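Local structure of lipolytic protein G-D-S-L family (Chitinophaga pinensis, 4Q7Q) at residues I127-F135 / F146-L157; Y95-Y105 / F160-E171. The protein is of unproven function but is probably a lipase or other esterase of the GDSL family, within the SGNH hydrolases. All blocks are in the same frame, centred on the assembly; numbering follows the deposited sequence.

Interaction 1: I127-F135 / F146-L157; sequences ITPMQRNDF and FGSYQKKNGQTL
D134 OD1 is gripped by two donors of the facing segment, Y149 OH at 2.6 Å and G147 N at 3.0 Å. The pair of bonds illustrates how one carboxylate oxygen can pin a turn: residues 147-150 form a type I beta turn just after strand 144-145, docked on the loop that follows strand 123-127 of the parallel sheet in this SGNH-hydrolase fold. The hydroxyl takes the syn lone pair, whereas the amide arrives on the anti side, its N-H...O angle bent to 135°. The other oxygen, OD2, makes a salt bridge to K193. Replacing this aspartate by alanine would probably leave Y149 OH and G147 N without their shared acceptor, K193 without this counter-charge and the tyrosine ring freer to turn. That ring folds back over its own turn, CG wedged between backbone N and carbonyl carbon (chi1 57°), with G147 O 3.9 Å above the plane over the Y149 ring centre.

A second anchor is R132 O, met by S148 N at 2.8 Å in a nearly straight bond (165°). Farther along, L157 packs its two methyls on the loop, CD1 on P129 CB at 3.9 Å and CD2 against M130 O and R132 CG. The guanidinium of R132 donates through NH1 to T80 OG1, while its NE donates at 2.8 Å to a water lying in the guanidinium plane, which in turn donates to both N133 O and F146 O.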
loop_
_atom_site.group_PDB
_atom_site.type_symbol
_atom_site.label_atom_id
_atom_site.label_comp_id
_atom_site.label_asym_id
_atom_site.label_seq_id
_atom_site.Cartn_x
_atom_site.Cartn_y
_atom_site.Cartn_z
ATOM N N ILE A 127 -2.276 8.506 -1.560
ATOM C CA ILE A 127 -2.481 7.689 -0.370
ATOM C C ILE A 127 -1.129 7.278 0.196
ATOM O O ILE A 127 -0.325 6.683 -0.515
ATOM C CB ILE A 127 -3.291 6.427 -0.707
ATOM C CG1 ILE A 127 -4.586 6.808 -1.433
ATOM C CG2 ILE A 127 -3.556 5.598 0.542
ATOM C CD1 ILE A 127 -5.473 5.633 -1.735
ATOM N N THR A 128 -0.861 7.603 1.459
ATOM C CA THR A 128 0.415 7.204 2.062
ATOM C C THR A 128 0.484 5.699 2.287
ATOM O O THR A 128 -0.543 5.047 2.459
ATOM C CB THR A 128 0.673 7.880 3.423
ATOM O OG1 THR A 128 -0.267 7.384 4.382
ATOM C CG2 THR A 128 0.565 9.394 3.318
ATOM N N PRO A 129 1.700 5.142 2.291
ATOM C CA PRO A 129 1.780 3.722 2.631
ATOM C C PRO A 129 1.234 3.448 4.027
ATOM O O PRO A 129 1.358 4.269 4.939
ATOM C CB PRO A 129 3.284 3.436 2.597
ATOM C CG PRO A 129 3.844 4.449 1.671
ATOM C CD PRO A 129 2.999 5.689 1.863
HETATM N N MSE A 130 0.606 2.293 4.176
HETATM C CA MSE A 130 0.199 1.823 5.486
HETATM C C MSE A 130 1.419 1.270 6.207
HETATM O O MSE A 130 2.363 0.799 5.578
HETATM C CB MSE A 130 -0.854 0.726 5.330
HETATM C CG MSE A 130 -1.516 0.319 6.636
HETATM SE SE MSE A 130 -3.103 -0.806 6.415
HETATM C CE MSE A 130 -2.195 -2.498 6.089
ATOM N N GLN A 131 1.404 1.313 7.533
ATOM C CA GLN A 131 2.420 0.586 8.279
ATOM C C GLN A 131 2.319 -0.899 7.949
ATOM O O GLN A 131 1.286 -1.389 7.470
ATOM C CB GLN A 131 2.296 0.853 9.776
ATOM C CG GLN A 131 2.590 2.305 10.106
ATOM C CD GLN A 131 2.612 2.597 11.586
ATOM O OE1 GLN A 131 3.318 1.939 12.357
ATOM N NE2 GLN A 131 1.855 3.605 11.992
ATOM N N ARG A 132 3.411 -1.609 8.161
ATOM C CA ARG A 132 3.454 -3.025 7.837
ATOM C C ARG A 132 4.256 -3.761 8.883
ATOM O O ARG A 132 5.290 -3.270 9.350
ATOM C CB ARG A 132 4.079 -3.234 6.453
ATOM C CG ARG A 132 5.373 -2.480 6.220
ATOM C CD ARG A 132 5.843 -2.575 4.780
ATOM N NE ARG A 132 6.374 -3.895 4.450
ATOM C CZ ARG A 132 6.792 -4.247 3.240
ATOM N NH1 ARG A 132 6.722 -3.377 2.231
ATOM N NH2 ARG A 132 7.278 -5.464 3.036
ATOM N N ASN A 133 3.774 -4.928 9.289
ATOM C CA ASN A 133 4.583 -5.751 10.169
ATOM C C ASN A 133 5.374 -6.756 9.344
ATOM O O ASN A 133 5.447 -6.615 8.122
ATOM C CB ASN A 133 3.753 -6.406 11.272
ATOM C CG ASN A 133 4.484 -6.416 12.591
ATOM O OD1 ASN A 133 5.667 -6.737 12.637
ATOM N ND2 ASN A 133 3.799 -6.034 13.665
ATOM N N ASP A 134 5.988 -7.739 9.997
ATOM C CA ASP A 134 6.747 -8.756 9.274
ATOM C C ASP A 134 5.848 -9.390 8.221
ATOM O O ASP A 134 4.757 -9.867 8.527
ATOM C CB ASP A 134 7.230 -9.851 10.227
ATOM C CG ASP A 134 8.368 -9.407 11.122
ATOM O OD1 ASP A 134 8.767 -8.225 11.096
ATOM O OD2 ASP A 134 8.868 -10.268 11.866
ATOM N N PHE A 135 6.319 -9.389 6.981
ATOM C CA PHE A 135 5.575 -9.946 5.865
ATOM C C PHE A 135 6.102 -11.324 5.514
ATOM O O PHE A 135 7.313 -11.519 5.437
ATOM C CB PHE A 135 5.729 -9.020 4.659
ATOM C CG PHE A 135 5.389 -9.662 3.339
ATOM C CD1 PHE A 135 4.090 -10.037 3.057
ATOM C CD2 PHE A 135 6.368 -9.874 2.377
ATOM C CE1 PHE A 135 3.767 -10.618 1.838
ATOM C CE2 PHE A 135 6.052 -10.445 1.156
ATOM C CZ PHE A 135 4.749 -10.824 0.886
ATOM N N PHE A 146 10.981 -7.759 6.901
ATOM C CA PHE A 146 10.703 -7.268 8.242
ATOM C C PHE A 146 9.764 -6.071 8.223
ATOM O O PHE A 146 9.574 -5.443 7.180
ATOM C CB PHE A 146 11.987 -6.968 9.015
ATOM C CG PHE A 146 12.893 -5.949 8.376
ATOM C CD1 PHE A 146 12.632 -4.592 8.483
ATOM C CD2 PHE A 146 14.052 -6.356 7.727
ATOM C CE1 PHE A 146 13.500 -3.661 7.933
ATOM C CE2 PHE A 146 14.924 -5.444 7.172
ATOM C CZ PHE A 146 14.653 -4.092 7.275
ATOM N N GLY A 147 9.168 -5.777 9.378
ATOM C CA GLY A 147 8.177 -4.721 9.485
ATOM C C GLY A 147 8.758 -3.323 9.577
ATOM O O GLY A 147 9.968 -3.148 9.740
ATOM N N SER A 148 7.885 -2.321 9.519
ATOM C CA SER A 148 8.340 -0.931 9.455
ATOM C C SER A 148 8.772 -0.358 10.813
ATOM O O SER A 148 9.060 0.823 10.928
ATOM C CB SER A 148 7.298 -0.038 8.757
ATOM O OG SER A 148 5.997 -0.204 9.302
ATOM N N TYR A 149 8.822 -1.208 11.834
ATOM C CA TYR A 149 9.484 -0.857 13.094
ATOM C C TYR A 149 11.017 -0.744 12.925
ATOM O O TYR A 149 11.700 -0.221 13.802
ATOM C CB TYR A 149 9.145 -1.887 14.185
ATOM C CG TYR A 149 9.510 -3.303 13.785
ATOM C CD1 TYR A 149 10.823 -3.765 13.905
ATOM C CD2 TYR A 149 8.552 -4.171 13.272
ATOM C CE1 TYR A 149 11.168 -5.049 13.518
ATOM C CE2 TYR A 149 8.882 -5.460 12.896
ATOM C CZ TYR A 149 10.194 -5.892 13.015
ATOM O OH TYR A 149 10.540 -7.164 12.632
ATOM N N GLN A 150 11.547 -1.246 11.809
ATOM C CA GLN A 150 12.984 -1.235 11.545
ATOM C C GLN A 150 13.270 -0.441 10.270
ATOM O O GLN A 150 12.439 -0.411 9.355
ATOM C CB GLN A 150 13.500 -2.680 11.424
ATOM C CG GLN A 150 14.992 -2.856 11.089
ATOM C CD GLN A 150 15.921 -2.317 12.165
ATOM O OE1 GLN A 150 16.015 -1.104 12.379
ATOM N NE2 GLN A 150 16.603 -3.221 12.863
ATOM N N LYS A 151 14.429 0.212 10.215
ATOM C CA LYS A 151 14.847 0.906 8.995
ATOM C C LYS A 151 15.275 -0.085 7.930
ATOM O O LYS A 151 15.773 -1.170 8.240
ATOM C CB LYS A 151 16.011 1.865 9.276
ATOM C CG LYS A 151 15.598 3.136 9.997
ATOM C CD LYS A 151 16.786 4.057 10.266
ATOM C CE LYS A 151 16.303 5.454 10.638
ATOM N NZ LYS A 151 17.406 6.411 10.969
ATOM N N LYS A 152 15.090 0.301 6.674
ATOM C CA LYS A 152 15.621 -0.468 5.568
ATOM C C LYS A 152 16.539 0.465 4.815
ATOM O O LYS A 152 16.118 1.542 4.389
ATOM C CB LYS A 152 14.494 -0.959 4.652
ATOM C CG LYS A 152 14.987 -1.750 3.437
ATOM C CD LYS A 152 15.718 -3.020 3.861
ATOM C CE LYS A 152 16.171 -3.832 2.653
ATOM N NZ LYS A 152 15.109 -4.742 2.146
ATOM N N ASN A 153 17.803 0.072 4.689
ATOM C CA ASN A 153 18.792 0.907 4.021
ATOM C C ASN A 153 18.797 2.339 4.563
ATOM O O ASN A 153 18.888 3.303 3.808
ATOM C CB ASN A 153 18.580 0.875 2.503
ATOM C CG ASN A 153 18.824 -0.505 1.910
ATOM O OD1 ASN A 153 18.868 -1.506 2.631
ATOM N ND2 ASN A 153 19.004 -0.564 0.598
ATOM N N GLY A 154 18.680 2.472 5.883
ATOM C CA GLY A 154 18.775 3.767 6.528
ATOM C C GLY A 154 17.548 4.643 6.414
ATOM O O GLY A 154 17.589 5.812 6.783
ATOM N N GLN A 155 16.451 4.086 5.916
ATOM C CA GLN A 155 15.209 4.852 5.768
ATOM C C GLN A 155 14.046 4.201 6.495
ATOM O O GLN A 155 13.899 2.978 6.473
ATOM C CB GLN A 155 14.839 5.021 4.292
ATOM C CG GLN A 155 15.934 5.652 3.471
ATOM C CD GLN A 155 15.516 5.928 2.030
ATOM O OE1 GLN A 155 15.628 7.058 1.543
ATOM N NE2 GLN A 155 15.062 4.890 1.334
ATOM N N THR A 156 13.216 5.016 7.143
ATOM C CA THR A 156 11.978 4.512 7.729
ATOM C C THR A 156 10.867 4.601 6.703
ATOM O O THR A 156 10.916 5.423 5.789
ATOM C CB THR A 156 11.528 5.339 8.936
ATOM O OG1 THR A 156 11.193 6.660 8.496
ATOM C CG2 THR A 156 12.620 5.402 10.000
ATOM N N LEU A 157 9.848 3.773 6.867
ATOM C CA LEU A 157 8.688 3.836 5.989
ATOM C C LEU A 157 7.981 5.171 6.193
ATOM O O LEU A 157 7.409 5.738 5.248
ATOM C CB LEU A 157 7.739 2.663 6.255
ATOM C CG LEU A 157 6.500 2.563 5.361
ATOM C CD1 LEU A 157 6.872 2.500 3.874
ATOM C CD2 LEU A 157 5.699 1.339 5.766
HETATM O O HOH W 1 5.826 1.612 11.354
HETATM O O HOH W 2 7.174 -6.114 5.989
#

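Interaction 2: Y95-Y105 / F160-E171; sequences YQHDNGNTTVY and FANAVLTIGRYE
I167 touches two tyrosines of the facing segment and gives each a different branch: its CG2 lies over one face of the Y95 ring, 4.0 Å from the centroid in a CH-pi contact, while CG1 and CD1 press against CD1 of Y105. Here the middle of helix 157-171 offers A163, T166 and I167 to aromatic bumps from helix 92-96 and the start of helix 104-118. A163 CB sits under one face of the Y105 ring, 4.0 Å from the centroid, so the ring settles into a shallow hollow, and its far end runs on until Y105 OH touches A163 CA and T166 CB, each at 3.4 Å. T166 OG1 is turned to its own helix, donating to N162 O.

At one end of the interface V104 CG2 rests on CE2 of the F160 ring at 3.5 Å. At the other, Y95 holds its CG anti to the backbone N (chi1 179°) and carries its ring down beside the helix end, where Y95 OH donates to E171 OE2 in the plane of the tyrosine ring; at 2.4 Å this contact is very short, so its exact length is doubtful. The carboxylate stands almost perpendicular, at 88°. Y170 flanks this pair, its ring edge to Y95 CE2, and Q96 NE2 approaches the Y170 ring obliquely.

Helix 104-118 continues the interface, with R116 in a salt bridge to E171 OE1, I112 and R109 touching Y95, and F108 against I167. These helices pack together on the flank of the parallel sheet in the SGNH-hydrolase alpha/beta fold, where A161 and V164 meet T128, just past strand 123-127.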
loop_
_atom_site.group_PDB
_atom_site.type_symbol
_atom_site.label_atom_id
_atom_site.label_comp_id
_atom_site.label_asym_id
_atom_site.label_seq_id
_atom_site.Cartn_x
_atom_site.Cartn_y
_atom_site.Cartn_z
ATOM N N TYR A 95 10.966 16.540 -6.949
ATOM C CA TYR A 95 9.614 16.620 -7.471
ATOM C C TYR A 95 9.447 17.876 -8.331
ATOM O O TYR A 95 8.749 17.861 -9.347
ATOM C CB TYR A 95 8.574 16.607 -6.345
ATOM C CG TYR A 95 7.174 16.711 -6.890
ATOM C CD1 TYR A 95 6.477 15.576 -7.287
ATOM C CD2 TYR A 95 6.563 17.952 -7.059
ATOM C CE1 TYR A 95 5.203 15.674 -7.814
ATOM C CE2 TYR A 95 5.299 18.056 -7.589
ATOM C CZ TYR A 95 4.624 16.919 -7.963
ATOM O OH TYR A 95 3.366 17.024 -8.488
ATOM N N GLN A 96 10.086 18.964 -7.915
ATOM C CA GLN A 96 9.946 20.246 -8.599
ATOM C C GLN A 96 10.674 20.267 -9.933
ATOM O O GLN A 96 10.244 20.936 -10.881
ATOM C CB GLN A 96 10.476 21.371 -7.710
ATOM C CG GLN A 96 9.613 21.641 -6.493
ATOM C CD GLN A 96 10.338 22.453 -5.440
ATOM O OE1 GLN A 96 11.553 22.349 -5.291
ATOM N NE2 GLN A 96 9.593 23.263 -4.698
ATOM N N HIS A 97 11.786 19.545 -9.999
ATOM C CA HIS A 97 12.638 19.553 -11.178
ATOM C C HIS A 97 12.907 18.143 -11.674
ATOM O O HIS A 97 12.835 17.176 -10.910
ATOM C CB HIS A 97 13.960 20.252 -10.866
ATOM C CG HIS A 97 13.793 21.612 -10.269
ATOM N ND1 HIS A 97 13.511 22.728 -11.028
ATOM C CD2 HIS A 97 13.862 22.036 -8.986
ATOM C CE1 HIS A 97 13.415 23.782 -10.238
ATOM N NE2 HIS A 97 13.624 23.390 -8.994
ATOM N N ASP A 98 13.222 18.035 -12.959
ATOM C CA ASP A 98 13.480 16.749 -13.582
ATOM C C ASP A 98 14.916 16.302 -13.330
ATOM O O ASP A 98 15.830 16.642 -14.087
ATOM C CB ASP A 98 13.207 16.829 -15.083
ATOM C CG ASP A 98 13.240 15.472 -15.758
ATOM O OD1 ASP A 98 13.604 14.474 -15.096
ATOM O OD2 ASP A 98 12.909 15.409 -16.962
ATOM N N ASN A 99 15.102 15.531 -12.264
ATOM C CA ASN A 99 16.395 14.943 -11.959
ATOM C C ASN A 99 16.395 13.459 -12.294
ATOM O O ASN A 99 17.247 12.705 -11.823
ATOM C CB ASN A 99 16.744 15.164 -10.488
ATOM C CG ASN A 99 16.820 16.635 -10.131
ATOM O OD1 ASN A 99 17.179 17.466 -10.967
ATOM N ND2 ASN A 99 16.467 16.967 -8.891
ATOM N N GLY A 100 15.437 13.047 -13.118
ATOM C CA GLY A 100 15.309 11.651 -13.486
ATOM C C GLY A 100 14.452 10.851 -12.523
ATOM O O GLY A 100 14.097 11.319 -11.441
ATOM N N ASN A 101 14.123 9.631 -12.933
ATOM C CA ASN A 101 13.327 8.711 -12.124
ATOM C C ASN A 101 14.193 7.987 -11.091
ATOM O O ASN A 101 14.265 6.762 -11.069
ATOM C CB ASN A 101 12.649 7.707 -13.056
ATOM C CG ASN A 101 11.683 6.800 -12.332
ATOM O OD1 ASN A 101 11.113 7.174 -11.299
ATOM N ND2 ASN A 101 11.498 5.596 -12.863
ATOM N N THR A 102 14.839 8.762 -10.225
ATOM C CA THR A 102 15.896 8.241 -9.362
ATOM C C THR A 102 15.563 8.291 -7.877
ATOM O O THR A 102 16.344 7.812 -7.041
ATOM C CB THR A 102 17.165 9.060 -9.560
ATOM O OG1 THR A 102 16.887 10.431 -9.242
ATOM C CG2 THR A 102 17.628 8.968 -11.004
ATOM N N THR A 103 14.428 8.906 -7.553
ATOM C CA THR A 103 13.959 9.018 -6.177
ATOM C C THR A 103 12.453 8.880 -6.193
ATOM O O THR A 103 11.824 8.985 -7.253
ATOM C CB THR A 103 14.278 10.396 -5.559
ATOM O OG1 THR A 103 13.616 11.426 -6.313
ATOM C CG2 THR A 103 15.777 10.661 -5.541
ATOM N N VAL A 104 11.875 8.681 -5.014
ATOM C CA VAL A 104 10.427 8.605 -4.863
ATOM C C VAL A 104 9.759 9.920 -5.270
ATOM O O VAL A 104 8.793 9.923 -6.037
ATOM C CB VAL A 104 10.030 8.203 -3.430
ATOM C CG1 VAL A 104 8.525 8.181 -3.291
ATOM C CG2 VAL A 104 10.619 6.840 -3.100
ATOM N N TYR A 105 10.279 11.038 -4.778
ATOM C CA TYR A 105 9.772 12.339 -5.196
ATOM C C TYR A 105 9.810 12.491 -6.726
ATOM O O TYR A 105 8.863 13.007 -7.329
ATOM C CB TYR A 105 10.600 13.452 -4.564
ATOM C CG TYR A 105 10.205 13.895 -3.165
ATOM C CD1 TYR A 105 9.164 14.789 -2.971
ATOM C CD2 TYR A 105 10.920 13.470 -2.049
ATOM C CE1 TYR A 105 8.829 15.234 -1.705
ATOM C CE2 TYR A 105 10.594 13.915 -0.774
ATOM C CZ TYR A 105 9.545 14.802 -0.609
ATOM O OH TYR A 105 9.193 15.259 0.647
ATOM N N PHE A 160 8.672 7.835 3.724
ATOM C CA PHE A 160 7.925 7.691 2.476
ATOM C C PHE A 160 6.536 8.307 2.613
ATOM O O PHE A 160 6.070 9.014 1.720
ATOM C CB PHE A 160 7.867 6.215 2.058
ATOM C CG PHE A 160 9.192 5.670 1.616
ATOM C CD1 PHE A 160 10.196 5.411 2.542
ATOM C CD2 PHE A 160 9.455 5.440 0.272
ATOM C CE1 PHE A 160 11.433 4.928 2.136
ATOM C CE2 PHE A 160 10.686 4.961 -0.138
ATOM C CZ PHE A 160 11.672 4.701 0.792
ATOM N N ALA A 161 5.874 8.047 3.733
ATOM C CA ALA A 161 4.591 8.683 3.998
ATOM C C ALA A 161 4.746 10.200 4.028
ATOM O O ALA A 161 3.914 10.931 3.487
ATOM C CB ALA A 161 4.013 8.182 5.302
ATOM N N ASN A 162 5.823 10.674 4.643
ATOM C CA ASN A 162 6.035 12.110 4.759
ATOM C C ASN A 162 6.293 12.765 3.405
ATOM O O ASN A 162 5.840 13.888 3.152
ATOM C CB ASN A 162 7.154 12.422 5.762
ATOM C CG ASN A 162 6.748 12.123 7.206
ATOM O OD1 ASN A 162 5.564 11.980 7.514
ATOM N ND2 ASN A 162 7.730 12.049 8.096
ATOM N N ALA A 163 7.007 12.065 2.528
ATOM C CA ALA A 163 7.205 12.562 1.166
ATOM C C ALA A 163 5.866 12.739 0.440
ATOM O O ALA A 163 5.626 13.765 -0.201
ATOM C CB ALA A 163 8.119 11.636 0.387
ATOM N N VAL A 164 4.994 11.741 0.543
ATOM C CA VAL A 164 3.677 11.825 -0.079
ATOM C C VAL A 164 2.889 13.006 0.499
ATOM O O VAL A 164 2.279 13.780 -0.236
ATOM C CB VAL A 164 2.891 10.507 0.098
ATOM C CG1 VAL A 164 1.455 10.677 -0.386
ATOM C CG2 VAL A 164 3.606 9.353 -0.637
ATOM N N LEU A 165 2.924 13.154 1.819
ATOM C CA LEU A 165 2.259 14.280 2.468
ATOM C C LEU A 165 2.817 15.612 1.975
ATOM O O LEU A 165 2.071 16.555 1.725
ATOM C CB LEU A 165 2.383 14.182 3.984
ATOM C CG LEU A 165 1.556 13.084 4.659
ATOM C CD1 LEU A 165 2.077 12.852 6.064
ATOM C CD2 LEU A 165 0.079 13.459 4.693
ATOM N N THR A 166 4.136 15.685 1.837
ATOM C CA THR A 166 4.786 16.904 1.360
ATOM C C THR A 166 4.368 17.258 -0.066
ATOM O O THR A 166 4.092 18.416 -0.357
ATOM C CB THR A 166 6.322 16.788 1.458
ATOM O OG1 THR A 166 6.691 16.580 2.827
ATOM C CG2 THR A 166 6.999 18.051 0.954
ATOM N N ILE A 167 4.308 16.263 -0.949
ATOM C CA ILE A 167 3.869 16.490 -2.326
ATOM C C ILE A 167 2.423 16.958 -2.359
ATOM O O ILE A 167 2.070 17.863 -3.120
ATOM C CB ILE A 167 4.014 15.213 -3.187
ATOM C CG1 ILE A 167 5.489 14.828 -3.320
ATOM C CG2 ILE A 167 3.416 15.413 -4.569
ATOM C CD1 ILE A 167 5.701 13.438 -3.853
ATOM N N GLY A 168 1.589 16.337 -1.530
ATOM C CA GLY A 168 0.198 16.734 -1.407
ATOM C C GLY A 168 0.062 18.191 -1.002
ATOM O O GLY A 168 -0.702 18.944 -1.608
ATOM N N ARG A 169 0.805 18.594 0.027
ATOM C CA ARG A 169 0.779 19.981 0.478
ATOM C C ARG A 169 1.264 20.939 -0.605
ATOM O O ARG A 169 0.699 22.012 -0.779
ATOM C CB ARG A 169 1.613 20.162 1.747
ATOM C CG ARG A 169 0.968 19.587 2.998
ATOM C CD ARG A 169 1.745 19.954 4.256
ATOM N NE ARG A 169 2.191 18.769 4.987
ATOM C CZ ARG A 169 3.451 18.349 5.034
ATOM N NH1 ARG A 169 3.766 17.261 5.723
ATOM N NH2 ARG A 169 4.400 19.025 4.398
ATOM N N TYR A 170 2.310 20.548 -1.325
ATOM C CA TYR A 170 2.891 21.403 -2.354
ATOM C C TYR A 170 1.928 21.622 -3.513
ATOM O O TYR A 170 1.811 22.732 -4.029
ATOM C CB TYR A 170 4.202 20.799 -2.862
ATOM C CG TYR A 170 4.860 21.602 -3.959
ATOM C CD1 TYR A 170 5.360 22.872 -3.710
ATOM C CD2 TYR A 170 4.987 21.088 -5.243
ATOM C CE1 TYR A 170 5.964 23.613 -4.709
ATOM C CE2 TYR A 170 5.590 21.822 -6.249
ATOM C CZ TYR A 170 6.078 23.083 -5.977
ATOM O OH TYR A 170 6.681 23.816 -6.973
ATOM N N GLU A 171 1.237 20.561 -3.913
ATOM C CA GLU A 171 0.340 20.617 -5.063
ATOM C C GLU A 171 -1.097 20.970 -4.689
ATOM O O GLU A 171 -1.949 21.134 -5.569
ATOM C CB GLU A 171 0.353 19.276 -5.803
ATOM C CG GLU A 171 1.634 18.980 -6.555
ATOM C CD GLU A 171 1.702 19.694 -7.895
ATOM O OE1 GLU A 171 0.927 20.651 -8.110
ATOM O OE2 GLU A 171 2.530 19.293 -8.738
#

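In the fold
Helix 157-171 joins the two contacts, whose centres are 18 Å apart: L157, at its start, belongs to interaction 1, and the turns from F160 onward to interaction 2. They touch directly where Q155 NE2 packs on F160 CZ at 3.4 Å and where T128 CG2 approaches A161 O at 3.7 Å. W83 of helix 80-85 spans the junction, touching R132, L157 and F160. Interaction 1 is the one closer to the probable active site: selenomethionine M130 lies near a putative Ser-His-Asp triad of S14, H238 and D235, and the R132 side chain is about 6 Å from a bound tetraethylene glycol, probably a crystallisation additive. Interaction 2 is helix packing, centred about 17 Å from the chain's centre.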